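Local coordinates for glycerate dehydrogenase related protein (Thermoplasma acidophilum, PDB 3GVX), which probably reduces glyoxylate or hydroxypyruvate with a nicotinamide cofactor, as a member of the D-isomer specific 2-hydroxyacid dehydrogenase family, at residues 7-12 and 26-31; 18-23 and 268-273; 37-42 and 274-279; 63-68 and 72-77; 91-96 and 118-123. All coordinates share one frame; numbering follows the deposited sequence.

Contact 1 of 5, residues 7-12 and 26-31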
# COMPACT_ATOMS: atom_id res chain seq x y z
N PHE B 7 -9.53 18.80 29.23
CA PHE B 7 -8.56 17.93 29.85
C PHE B 7 -7.19 18.55 29.72
O PHE B 7 -6.97 19.44 28.89
CB PHE B 7 -8.59 16.51 29.25
CG PHE B 7 -8.52 16.45 27.75
CD1 PHE B 7 -9.68 16.35 26.99
CD2 PHE B 7 -7.29 16.47 27.09
CE1 PHE B 7 -9.63 16.28 25.60
CE2 PHE B 7 -7.23 16.40 25.70
CZ PHE B 7 -8.40 16.31 24.95
N PRO B 8 -6.25 18.11 30.56
CA PRO B 8 -4.86 18.58 30.60
C PRO B 8 -4.21 18.21 29.27
O PRO B 8 -4.24 17.05 28.86
CB PRO B 8 -4.28 17.81 31.79
CG PRO B 8 -5.50 17.52 32.64
CD PRO B 8 -6.48 17.11 31.61
N ALA B 9 -3.64 19.19 28.60
CA ALA B 9 -3.00 18.94 27.32
C ALA B 9 -1.66 19.64 27.26
O ALA B 9 -1.51 20.75 27.76
CB ALA B 9 -3.91 19.42 26.19
N ASP B 10 -0.66 18.99 26.68
CA ASP B 10 0.63 19.65 26.61
C ASP B 10 0.81 20.52 25.37
O ASP B 10 -0.13 20.74 24.59
CB ASP B 10 1.77 18.65 26.71
CG ASP B 10 1.69 17.56 25.67
OD1 ASP B 10 1.68 17.87 24.46
OD2 ASP B 10 1.63 16.38 26.06
N GLY B 11 2.04 21.02 25.23
CA GLY B 11 2.40 21.88 24.12
C GLY B 11 2.30 21.16 22.80
O GLY B 11 2.01 21.79 21.78
N HIS B 12 2.55 19.85 22.79
CA HIS B 12 2.45 19.08 21.56
C HIS B 12 1.00 19.11 21.10
O HIS B 12 0.68 19.50 19.98
CB HIS B 12 2.89 17.63 21.79
CG HIS B 12 3.16 16.88 20.52
ND1 HIS B 12 3.57 15.56 20.50
CD2 HIS B 12 3.11 17.28 19.23
CE1 HIS B 12 3.76 15.18 19.25
NE2 HIS B 12 3.49 16.21 18.46
N LEU B 26 -9.35 29.09 21.15
CA LEU B 26 -9.19 27.90 21.97
C LEU B 26 -9.09 28.22 23.43
O LEU B 26 -8.55 29.24 23.84
CB LEU B 26 -7.94 27.14 21.55
CG LEU B 26 -7.99 26.84 20.06
CD1 LEU B 26 -6.58 26.86 19.50
CD2 LEU B 26 -8.75 25.52 19.84
N HIS B 27 -9.64 27.31 24.22
CA HIS B 27 -9.60 27.44 25.64
C HIS B 27 -9.13 26.13 26.18
O HIS B 27 -9.47 25.06 25.67
CB HIS B 27 -10.96 27.81 26.17
CG HIS B 27 -11.47 29.10 25.64
ND1 HIS B 27 -11.31 30.30 26.29
CD2 HIS B 27 -12.09 29.39 24.47
CE1 HIS B 27 -11.80 31.28 25.54
NE2 HIS B 27 -12.28 30.75 24.43
N TRP B 28 -8.32 26.23 27.21
CA TRP B 28 -7.76 25.06 27.81
C TRP B 28 -8.06 24.91 29.25
O TRP B 28 -8.10 25.85 30.04
CB TRP B 28 -6.26 25.02 27.59
CG TRP B 28 -5.91 25.12 26.16
CD1 TRP B 28 -5.82 26.27 25.44
CD2 TRP B 28 -5.69 24.05 25.24
NE1 TRP B 28 -5.55 25.99 24.13
CE2 TRP B 28 -5.46 24.63 23.98
CE3 TRP B 28 -5.66 22.66 25.36
CZ2 TRP B 28 -5.21 23.87 22.84
CZ3 TRP B 28 -5.41 21.90 24.23
CH2 TRP B 28 -5.18 22.52 22.98
N TYR B 29 -8.28 23.65 29.56
CA TYR B 29 -8.56 23.22 30.88
C TYR B 29 -7.34 23.55 31.75
O TYR B 29 -6.20 23.41 31.30
CB TYR B 29 -8.80 21.73 30.82
CG TYR B 29 -8.89 21.13 32.17
CD1 TYR B 29 -10.09 21.14 32.87
CD2 TYR B 29 -7.78 20.56 32.76
CE1 TYR B 29 -10.17 20.60 34.14
CE2 TYR B 29 -7.84 20.03 34.04
CZ TYR B 29 -9.05 20.04 34.72
OH TYR B 29 -9.13 19.47 35.97
N PRO B 30 -7.56 23.97 33.01
CA PRO B 30 -8.86 24.12 33.66
C PRO B 30 -9.46 25.53 33.59
O PRO B 30 -10.19 25.93 34.49
CB PRO B 30 -8.55 23.70 35.08
CG PRO B 30 -7.22 24.42 35.32
CD PRO B 30 -6.47 24.27 33.97
N ASP B 31 -9.18 26.27 32.53
CA ASP B 31 -9.77 27.60 32.40
C ASP B 31 -11.00 27.54 31.55
O ASP B 31 -11.08 28.05 30.43
CB ASP B 31 -8.75 28.58 31.88
CG ASP B 31 -7.65 28.80 32.87
OD1 ASP B 31 -7.95 29.28 33.99
OD2 ASP B 31 -6.50 28.46 32.57
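Y29 lays its ring alongside P8, and the proline ring and the phenol extend in a common direction. Ring atom CE2 of Y29 stands 3.7 Å from CG of P8, while CD2 lies 3.6 Å from P8 N, so that one flank of the phenol covers the F7-P8 peptide obliquely. At its root, CB of Y29 reaches to 3.4 Å from F7 N. Holding CG anti to the backbone N (chi1 171°) swings the ring to this peptide, and CB of P30, which follows a cis peptide bond, sits over the centre of one ring face. With alanine at Y29 the CE2 and CD2 contacts go, and the P8 ring and the F7-P8 peptide would probably lose their cover. The second contact is smaller: CB of A9 meets CZ3 of W28 at 3.5 Å, again obliquely. No hydrogen bond links the segments, whose closest CA pair is F7 and Y29. Next to A9 in the chain, D10 takes the N-cap position of helix 11-20, and R14 of that helix makes a cation-pi contact with W28. The contact thus joins the loop between strand 3-5 and helix 11-20 to the end of edge strand 26-28, inside one beta-alpha-beta unit.

Contact 2 of 5, residues 18-23 and 268-273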
# COMPACT_ATOMS: atom_id res chain seq x y z
N LYS B 18 -3.52 24.36 17.56
CA LYS B 18 -3.46 25.65 16.87
C LYS B 18 -3.30 25.51 15.37
O LYS B 18 -3.76 26.36 14.62
CB LYS B 18 -2.31 26.56 17.35
CG LYS B 18 -1.78 26.34 18.74
CD LYS B 18 -1.00 27.58 19.26
CE LYS B 18 0.16 28.06 18.34
NZ LYS B 18 0.64 27.10 17.29
N THR B 19 -2.65 24.45 14.90
CA THR B 19 -2.51 24.34 13.46
C THR B 19 -3.83 23.92 12.85
O THR B 19 -4.33 24.57 11.93
CB THR B 19 -1.43 23.34 12.99
OG1 THR B 19 -0.19 23.62 13.65
CG2 THR B 19 -1.23 23.48 11.47
N VAL B 20 -4.42 22.84 13.36
CA VAL B 20 -5.69 22.36 12.83
C VAL B 20 -6.84 23.32 13.04
O VAL B 20 -7.66 23.52 12.15
CB VAL B 20 -6.10 21.00 13.47
CG1 VAL B 20 -7.52 20.65 13.05
CG2 VAL B 20 -5.12 19.90 13.09
N LEU B 21 -6.92 23.91 14.23
CA LEU B 21 -8.02 24.82 14.53
C LEU B 21 -7.63 26.29 14.48
O LEU B 21 -8.17 27.11 15.22
CB LEU B 21 -8.62 24.48 15.90
CG LEU B 21 -9.22 23.07 15.86
CD1 LEU B 21 -9.42 22.56 17.27
CD2 LEU B 21 -10.51 23.08 15.03
N ASP B 22 -6.70 26.63 13.60
CA ASP B 22 -6.28 28.01 13.46
C ASP B 22 -7.47 28.75 12.85
O ASP B 22 -7.91 28.45 11.75
CB ASP B 22 -5.00 28.08 12.59
CG ASP B 22 -5.23 28.71 11.23
OD1 ASP B 22 -4.94 29.92 11.07
OD2 ASP B 22 -5.69 28.00 10.32
N GLY B 23 -8.01 29.68 13.62
CA GLY B 23 -9.18 30.43 13.19
C GLY B 23 -10.36 30.17 14.12
O GLY B 23 -11.50 30.54 13.84
N ALA B 268 -4.46 9.88 16.72
CA ALA B 268 -5.85 9.97 17.18
C ALA B 268 -6.22 11.38 17.60
O ALA B 268 -7.24 11.91 17.18
CB ALA B 268 -6.07 9.00 18.34
N ILE B 269 -5.38 12.02 18.40
CA ILE B 269 -5.66 13.37 18.87
C ILE B 269 -5.82 14.38 17.74
O ILE B 269 -6.69 15.24 17.80
CB ILE B 269 -4.60 13.83 19.92
CG1 ILE B 269 -5.11 15.09 20.64
CG2 ILE B 269 -3.23 14.00 19.28
CD1 ILE B 269 -6.36 14.83 21.50
N GLN B 270 -5.02 14.24 16.69
CA GLN B 270 -5.14 15.16 15.56
C GLN B 270 -6.43 14.96 14.80
O GLN B 270 -7.07 15.92 14.40
CB GLN B 270 -3.97 14.98 14.60
CG GLN B 270 -3.91 16.05 13.54
CD GLN B 270 -2.63 15.97 12.73
OE1 GLN B 270 -1.55 15.72 13.28
NE2 GLN B 270 -2.73 16.20 11.43
N LEU B 271 -6.80 13.70 14.59
CA LEU B 271 -8.04 13.39 13.89
C LEU B 271 -9.23 13.93 14.68
O LEU B 271 -10.22 14.38 14.10
CB LEU B 271 -8.18 11.87 13.69
CG LEU B 271 -7.14 11.22 12.75
CD1 LEU B 271 -7.13 9.71 12.95
CD2 LEU B 271 -7.45 11.61 11.30
N ALA B 272 -9.12 13.91 16.01
CA ALA B 272 -10.18 14.43 16.88
C ALA B 272 -10.39 15.91 16.61
O ALA B 272 -11.51 16.35 16.37
CB ALA B 272 -9.83 14.18 18.36
N PHE B 273 -9.32 16.70 16.62
CA PHE B 273 -9.46 18.14 16.36
C PHE B 273 -9.92 18.42 14.95
O PHE B 273 -10.69 19.35 14.71
CB PHE B 273 -8.14 18.89 16.59
CG PHE B 273 -7.70 18.94 18.03
CD1 PHE B 273 -8.58 19.27 19.04
CD2 PHE B 273 -6.40 18.63 18.37
CE1 PHE B 273 -8.17 19.28 20.36
CE2 PHE B 273 -6.00 18.66 19.69
CZ PHE B 273 -6.89 18.98 20.68
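Helix 11-20 ends where it meets the middle of helix 266-279: V20 is its last residue, L21 is the first to leave helical backbone angles (phi -103°, psi 32°), and the closest CA atoms are those of V20 and F273, 6.7 Å apart. No hydrogen bond crosses between 18-23 and 268-273, so van der Waals contact alone joins them. V20 divides its two methyls between two residues about one turn apart on the other helix. A chi1 of 171° carries CG1 away from the backbone N, to within 3.8 Å of the carbonyl carbon of F273 and 4.0 Å of its CB, whereas CG2 meets CG of Q270 at 4.1 Å. L21 crosses F273 at about a right angle. Its CD1 lies 3.8 Å from CD1 of the ring, approached obliquely, and CD2 rests 3.7 Å from F273 O. F273 therefore receives two branched side chains near its root, and its side chain also touches V13 and A17 of helix 11-20. Q270 also touches I16, further along the same helix. A weak hydrogen bond from R277 to V20 O engages a carbonyl at the helix end. Two helices from opposite ends of the sequence packed together in this way fit the two-domain fold of the family, in which the C-terminal helix returns to the N-terminal part of the chain.

Contact 3 of 5, residues 37-42 and 274-279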
# COMPACT_ATOMS: atom_id res chain seq x y z
N ALA B 37 -17.78 24.21 20.92
CA ALA B 37 -17.23 22.88 20.81
C ALA B 37 -16.41 22.52 22.02
O ALA B 37 -15.67 23.34 22.58
CB ALA B 37 -16.40 22.77 19.54
N GLN B 38 -16.57 21.28 22.44
CA GLN B 38 -15.85 20.78 23.59
C GLN B 38 -15.19 19.46 23.21
O GLN B 38 -15.83 18.58 22.64
CB GLN B 38 -16.81 20.57 24.76
CG GLN B 38 -16.13 20.25 26.06
CD GLN B 38 -17.12 20.23 27.20
OE1 GLN B 38 -17.79 21.23 27.47
NE2 GLN B 38 -17.22 19.10 27.88
N VAL B 39 -13.91 19.35 23.49
CA VAL B 39 -13.18 18.12 23.20
C VAL B 39 -12.99 17.46 24.55
O VAL B 39 -12.54 18.09 25.49
CB VAL B 39 -11.82 18.41 22.55
CG1 VAL B 39 -11.16 17.10 22.13
CG2 VAL B 39 -11.99 19.36 21.36
N ILE B 40 -13.33 16.18 24.64
CA ILE B 40 -13.24 15.49 25.90
C ILE B 40 -12.65 14.11 25.82
O ILE B 40 -12.42 13.55 24.76
CB ILE B 40 -14.65 15.31 26.50
CG1 ILE B 40 -15.40 14.24 25.70
CG2 ILE B 40 -15.45 16.62 26.42
CD1 ILE B 40 -16.75 13.83 26.28
N LYS B 41 -12.43 13.55 27.00
CA LYS B 41 -11.97 12.20 27.12
C LYS B 41 -13.13 11.45 27.77
O LYS B 41 -13.78 10.65 27.12
CB LYS B 41 -10.73 12.11 28.00
CG LYS B 41 -9.52 12.75 27.40
CD LYS B 41 -8.30 12.42 28.22
CE LYS B 41 -7.06 13.03 27.62
NZ LYS B 41 -5.86 12.62 28.40
N ASP B 42 -13.41 11.77 29.02
CA ASP B 42 -14.47 11.10 29.75
C ASP B 42 -15.61 11.98 30.21
O ASP B 42 -16.73 11.52 30.34
CB ASP B 42 -13.86 10.39 30.95
CG ASP B 42 -12.78 9.42 30.54
OD1 ASP B 42 -11.92 9.09 31.38
OD2 ASP B 42 -12.79 8.97 29.38
N GLU B 274 -9.44 17.62 14.02
CA GLU B 274 -9.82 17.78 12.63
C GLU B 274 -11.31 17.58 12.45
O GLU B 274 -11.94 18.33 11.71
CB GLU B 274 -9.02 16.83 11.74
CG GLU B 274 -7.61 17.33 11.53
CD GLU B 274 -6.76 16.43 10.63
OE1 GLU B 274 -7.02 15.22 10.55
OE2 GLU B 274 -5.81 16.94 10.01
N ASN B 275 -11.88 16.60 13.14
CA ASN B 275 -13.31 16.40 13.00
C ASN B 275 -14.06 17.60 13.52
O ASN B 275 -15.15 17.90 13.05
CB ASN B 275 -13.80 15.16 13.75
CG ASN B 275 -15.20 14.77 13.33
OD1 ASN B 275 -16.10 14.60 14.17
ND2 ASN B 275 -15.40 14.62 12.03
N VAL B 276 -13.49 18.29 14.51
CA VAL B 276 -14.12 19.48 15.07
C VAL B 276 -14.20 20.58 14.03
O VAL B 276 -15.21 21.24 13.86
CB VAL B 276 -13.34 19.99 16.30
CG1 VAL B 276 -13.75 21.43 16.61
CG2 VAL B 276 -13.58 19.07 17.50
N ARG B 277 -13.09 20.76 13.33
CA ARG B 277 -12.98 21.74 12.28
C ARG B 277 -13.93 21.41 11.13
O ARG B 277 -14.60 22.28 10.59
CB ARG B 277 -11.51 21.81 11.84
CG ARG B 277 -11.24 21.67 10.38
CD ARG B 277 -10.23 22.73 10.01
NE ARG B 277 -10.88 23.91 9.45
CZ ARG B 277 -10.28 25.08 9.25
NH1 ARG B 277 -9.00 25.23 9.58
NH2 ARG B 277 -10.94 26.08 8.68
N ASN B 278 -13.99 20.13 10.79
CA ASN B 278 -14.86 19.67 9.71
C ASN B 278 -16.32 19.78 10.09
O ASN B 278 -17.17 20.09 9.26
CB ASN B 278 -14.55 18.22 9.37
CG ASN B 278 -13.24 18.08 8.66
OD1 ASN B 278 -12.75 16.97 8.44
ND2 ASN B 278 -12.65 19.21 8.29
N PHE B 279 -16.60 19.52 11.35
CA PHE B 279 -17.95 19.61 11.83
C PHE B 279 -18.47 21.02 11.64
O PHE B 279 -19.61 21.21 11.26
CB PHE B 279 -18.04 19.25 13.31
CG PHE B 279 -19.43 19.32 13.86
CD1 PHE B 279 -20.30 18.25 13.76
CD2 PHE B 279 -19.89 20.49 14.46
CE1 PHE B 279 -21.60 18.34 14.24
CE2 PHE B 279 -21.18 20.58 14.93
CZ PHE B 279 -22.04 19.51 14.83
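V276 points its CB toward strand 37-40 and spreads its two methyls over two residues of that strand. Its chi1 of 163° sends CG1 to the A37 side, where it faces CB of A37 at 4.2 Å. The other branch, CG2, is anti to the carbonyl carbon and meets CG2 of V39, also at 4.2 Å. A37 and V39 are separated by one residue, Q38, whose CB points away from the helix, as expected for residues on opposite sides of an extended strand. The single valine thus spans a two-residue repeat of the strand.

The orientations differ at the two touches. A37 directs its CB at the helix, so its only side-chain carbon makes the contact. V39 has its CB turned across the line to the helix, and its side chain runs obliquely to that of V276; only the CG2 branch reaches over. Both separations are ordinary methyl-methyl distances, and the segments bury only 93 Å² between them, which indicates a light contact made entirely of hydrocarbon. All three residues are nevertheless buried, and no hydrogen bond links the segments. The closest CA atoms are those of A37 and V276, at 7.4 Å, leaving room for one layer of side chains between the backbones.

Strand 37-40 is the central strand of the five-stranded parallel sheet, with backbone hydrogen bonds to strand 3-5 and to strand 52-55. V276 also touches M52 and Q54 of the latter, and F279 continues to V73 of strand 73-75. Helix 266-279 consequently lies against one face of the sheet, reaching from its middle to its edge strand.

Contact 4 of 5, residues 63-68 and 72-77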
# COMPACT_ATOMS: atom_id res chain seq x y z
N ILE B 63 -19.09 7.32 28.26
CA ILE B 63 -19.56 8.68 28.39
C ILE B 63 -21.06 8.72 28.72
O ILE B 63 -21.85 7.92 28.21
CB ILE B 63 -19.27 9.48 27.10
CG1 ILE B 63 -17.75 9.61 26.93
CG2 ILE B 63 -19.95 10.83 27.16
CD1 ILE B 63 -17.29 9.95 25.55
N ASP B 64 -21.43 9.65 29.59
CA ASP B 64 -22.82 9.82 29.99
C ASP B 64 -23.68 10.40 28.87
O ASP B 64 -24.19 11.53 28.95
CB ASP B 64 -22.94 10.70 31.23
CG ASP B 64 -24.39 10.86 31.69
OD1 ASP B 64 -25.23 10.07 31.23
OD2 ASP B 64 -24.70 11.76 32.50
N VAL B 65 -23.85 9.60 27.82
CA VAL B 65 -24.62 9.94 26.64
C VAL B 65 -26.08 10.30 26.93
O VAL B 65 -26.59 11.25 26.37
CB VAL B 65 -24.60 8.78 25.65
CG1 VAL B 65 -25.27 9.20 24.35
CG2 VAL B 65 -23.15 8.31 25.43
N ASN B 66 -26.72 9.52 27.79
CA ASN B 66 -28.11 9.74 28.18
C ASN B 66 -28.27 11.16 28.72
O ASN B 66 -29.32 11.76 28.59
CB ASN B 66 -28.50 8.71 29.25
CG ASN B 66 -29.93 8.84 29.71
OD1 ASN B 66 -30.22 9.47 30.74
ND2 ASN B 66 -30.84 8.24 28.97
N GLY B 67 -27.20 11.68 29.32
CA GLY B 67 -27.22 13.01 29.89
C GLY B 67 -26.96 14.13 28.89
O GLY B 67 -26.96 15.29 29.25
N ILE B 68 -26.77 13.79 27.62
CA ILE B 68 -26.51 14.85 26.66
C ILE B 68 -27.80 15.40 26.05
O ILE B 68 -28.57 14.68 25.44
CB ILE B 68 -25.54 14.39 25.54
CG1 ILE B 68 -24.18 14.09 26.17
CG2 ILE B 68 -25.44 15.44 24.47
CD1 ILE B 68 -23.08 13.69 25.19
N VAL B 72 -27.36 18.88 21.37
CA VAL B 72 -25.92 18.70 21.39
C VAL B 72 -25.47 17.42 20.69
O VAL B 72 -25.88 16.32 21.04
CB VAL B 72 -25.37 18.69 22.84
CG1 VAL B 72 -23.84 18.63 22.83
CG2 VAL B 72 -25.88 19.92 23.60
N VAL B 73 -24.63 17.59 19.69
CA VAL B 73 -24.13 16.46 18.93
C VAL B 73 -22.87 15.86 19.54
O VAL B 73 -21.89 16.56 19.80
CB VAL B 73 -23.87 16.88 17.47
CG1 VAL B 73 -23.18 15.74 16.71
CG2 VAL B 73 -25.19 17.26 16.80
N LEU B 74 -22.92 14.56 19.78
CA LEU B 74 -21.79 13.85 20.34
C LEU B 74 -21.08 13.10 19.22
O LEU B 74 -21.69 12.28 18.53
CB LEU B 74 -22.23 12.84 21.40
CG LEU B 74 -21.13 11.91 21.95
CD1 LEU B 74 -20.09 12.71 22.74
CD2 LEU B 74 -21.79 10.83 22.82
N CYS B 75 -19.79 13.37 19.04
CA CYS B 75 -18.99 12.71 18.03
C CYS B 75 -17.88 11.92 18.72
O CYS B 75 -17.43 12.29 19.80
CB CYS B 75 -18.35 13.73 17.09
SG CYS B 75 -19.51 14.81 16.29
N SER B 76 -17.46 10.83 18.09
CA SER B 76 -16.38 10.04 18.65
C SER B 76 -15.21 10.09 17.67
O SER B 76 -15.30 10.73 16.63
CB SER B 76 -16.84 8.60 18.92
OG SER B 76 -17.20 7.93 17.75
N ASN B 77 -14.13 9.40 18.00
CA ASN B 77 -12.93 9.44 17.17
C ASN B 77 -12.33 8.05 16.91
O ASN B 77 -11.41 7.64 17.61
CB ASN B 77 -11.93 10.36 17.87
CG ASN B 77 -10.65 10.54 17.11
OD1 ASN B 77 -10.66 10.74 15.89
ND2 ASN B 77 -9.54 10.50 17.83
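The loop leading into strand 73-75, the edge strand of the five-stranded parallel sheet, folds back on that strand through a small apolar cluster. Within this loop, an inverse gamma turn is centred on D64, with V65 N bonded to I63 O at 2.6 Å. I68 N then bonds to V65 O; V65 and I68 both touch L74. D64 OD1 also accepts a weak hydrogen bond from G67 N.

Across the contact there are no hydrogen bonds; I68, V72, V65 and L74 meet by packing. I68 takes part in two of the three pairings, its two branches going to different partners. CG1 lies anti to the carbonyl carbon (chi1 -65°) and carries CD1 to L74, whereas CG2 goes to V72, 3.6 Å from its CB and 3.6 Å from its carbonyl O. The side chain of I68 crosses those of V72 and L74 at about right angles. Replacing it with an alanine removes both branches and would probably open a gap beside V72 and strip L74 of the isoleucine methyl that meets it. On the sheet side, V72 and L74 both touch I53 of strand 52-55, so the cluster continues toward the next strand. The L74 methyl CD2 takes two touches from the loop, lying 3.9 Å from CG2 of V65 and 3.9 Å from CD1 of I68.

Contact 5 of 5, residues 91-96 and 118-123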
# COMPACT_ATOMS: atom_id res chain seq x y z
N ALA B 91 -0.26 -4.65 4.09
CA ALA B 91 1.07 -5.15 4.42
C ALA B 91 1.13 -6.67 4.25
O ALA B 91 2.11 -7.20 3.72
CB ALA B 91 1.46 -4.74 5.84
N LEU B 92 0.08 -7.36 4.68
CA LEU B 92 0.01 -8.82 4.54
C LEU B 92 -0.14 -9.18 3.08
O LEU B 92 0.52 -10.07 2.55
CB LEU B 92 -1.18 -9.38 5.31
CG LEU B 92 -0.97 -9.28 6.80
CD1 LEU B 92 -2.29 -9.47 7.53
CD2 LEU B 92 0.11 -10.28 7.20
N LEU B 93 -1.06 -8.47 2.47
CA LEU B 93 -1.40 -8.61 1.07
C LEU B 93 -0.16 -8.54 0.17
O LEU B 93 0.09 -9.43 -0.64
CB LEU B 93 -2.37 -7.51 0.69
CG LEU B 93 -3.50 -7.96 -0.24
CD1 LEU B 93 -4.66 -6.99 -0.08
CD2 LEU B 93 -3.00 -8.08 -1.67
N LEU B 94 0.61 -7.47 0.34
CA LEU B 94 1.83 -7.26 -0.45
C LEU B 94 2.97 -8.20 -0.06
O LEU B 94 3.81 -8.53 -0.89
CB LEU B 94 2.27 -5.80 -0.35
CG LEU B 94 1.32 -4.82 -1.05
CD1 LEU B 94 1.64 -3.40 -0.60
CD2 LEU B 94 1.44 -4.99 -2.55
N ALA B 95 3.00 -8.63 1.20
CA ALA B 95 4.05 -9.55 1.66
C ALA B 95 3.96 -10.81 0.82
O ALA B 95 4.97 -11.32 0.35
CB ALA B 95 3.87 -9.88 3.14
N HIS B 96 2.74 -11.29 0.64
CA HIS B 96 2.49 -12.48 -0.15
C HIS B 96 2.61 -12.23 -1.65
O HIS B 96 3.25 -12.99 -2.36
CB HIS B 96 1.10 -13.05 0.17
CG HIS B 96 0.70 -14.20 -0.70
ND1 HIS B 96 1.50 -15.29 -0.90
CD2 HIS B 96 -0.41 -14.40 -1.46
CE1 HIS B 96 0.92 -16.12 -1.75
NE2 HIS B 96 -0.24 -15.60 -2.10
N THR B 118 3.23 -11.10 -7.94
CA THR B 118 1.87 -10.80 -8.26
C THR B 118 1.67 -9.31 -8.08
O THR B 118 2.19 -8.68 -7.18
CB THR B 118 0.91 -11.56 -7.35
OG1 THR B 118 1.04 -12.96 -7.59
CG2 THR B 118 -0.52 -11.14 -7.60
N LEU B 119 0.89 -8.76 -8.98
CA LEU B 119 0.60 -7.36 -8.97
C LEU B 119 -0.83 -7.12 -8.55
O LEU B 119 -1.71 -7.89 -8.90
CB LEU B 119 0.76 -6.88 -10.37
CG LEU B 119 1.65 -5.80 -10.89
CD1 LEU B 119 3.15 -6.16 -11.06
CD2 LEU B 119 0.96 -5.60 -12.20
N LEU B 120 -1.05 -6.01 -7.86
CA LEU B 120 -2.39 -5.69 -7.42
C LEU B 120 -3.12 -4.93 -8.51
O LEU B 120 -4.31 -5.14 -8.75
CB LEU B 120 -2.34 -4.85 -6.16
CG LEU B 120 -1.65 -5.60 -5.03
CD1 LEU B 120 -1.61 -4.72 -3.79
CD2 LEU B 120 -2.39 -6.93 -4.78
N TYR B 121 -2.38 -4.07 -9.20
CA TYR B 121 -2.96 -3.26 -10.26
C TYR B 121 -3.86 -4.03 -11.24
O TYR B 121 -3.42 -5.00 -11.87
CB TYR B 121 -1.87 -2.54 -11.04
CG TYR B 121 -2.41 -1.55 -12.04
CD1 TYR B 121 -2.65 -0.23 -11.68
CD2 TYR B 121 -2.68 -1.93 -13.35
CE1 TYR B 121 -3.13 0.70 -12.61
CE2 TYR B 121 -3.16 -1.01 -14.29
CZ TYR B 121 -3.38 0.30 -13.91
OH TYR B 121 -3.80 1.22 -14.84
N GLY B 122 -5.10 -3.56 -11.39
CA GLY B 122 -6.02 -4.20 -12.31
C GLY B 122 -6.81 -5.36 -11.74
O GLY B 122 -7.75 -5.85 -12.35
N LYS B 123 -6.44 -5.81 -10.55
CA LYS B 123 -7.16 -6.90 -9.95
C LYS B 123 -8.40 -6.56 -9.14
O LYS B 123 -8.58 -5.44 -8.67
CB LYS B 123 -6.19 -7.75 -9.14
CG LYS B 123 -5.40 -8.63 -10.04
CD LYS B 123 -4.09 -8.98 -9.43
CE LYS B 123 -3.48 -10.15 -10.16
NZ LYS B 123 -3.36 -9.85 -11.59
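Segment 91-96 is helical throughout, while 118-123 is an irregular run ending in a type II beta turn from L120 to K123, with L94 and L120 as the closest CA pair at 8.3 Å. The turn is closed by the bond from K123 N to L120 O, 2.9 Å long, and G122 occupies its third position with positive phi (87°). L120, the first residue of that turn, points its CB at the helix and reaches it with both methyls. CD2 of L120 stands 3.4 Å from CD2 of L93, and CD1 stands 3.3 Å from CD2 of L94. Each pair is tighter than usual carbon contact, so the three leucines are closely fitted here. Neither helix leucine aims its CB straight at the loop; the end of each comes nearer than its CB direction suggests, CD2 makes the touch, and both side chains run obliquely to L120. The setting of L120 CG anti to the carbonyl carbon (chi1 -61°) places the fork of its methyls between the two partners. All three residues are buried, and no hydrogen bond joins the segments.

F176 of strand 176-179 touches both L93 and L120, extending the cluster into the seven-stranded parallel sheet. At the subunit interface, E87 of the second subunit accepts hydrogen bonds from L120 N and Y121 N, and A91 of that subunit packs on L94. The contact thus lies between helix 79-97, the sheet and the partner chain, just before strand 124-128.

In the fold
From the N terminus, contact 1 closes a short loop around helix 11-20. Contact 2 opens on that helix before contact 1 has closed, so the two cross; its loop ends only at helix 266-279. Contact 3 opens at strand 37-40 and closes on the same late helix, crossing contact 2 along the chain. Nested inside both long loops, contact 4 closes a very short loop before strand 73-75, then contact 5 one of 21 residues holding helix 100-108. Contacts 1, 3 and 4 reach the five-stranded sheet, whereas contact 5 stands across the chain's centre beside the seven-stranded sheet, its centre about 34 to 44 Å from theirs. Contacts 2 and 3 thus tie helix 266-279 to helix 11-20 and strand 37-40.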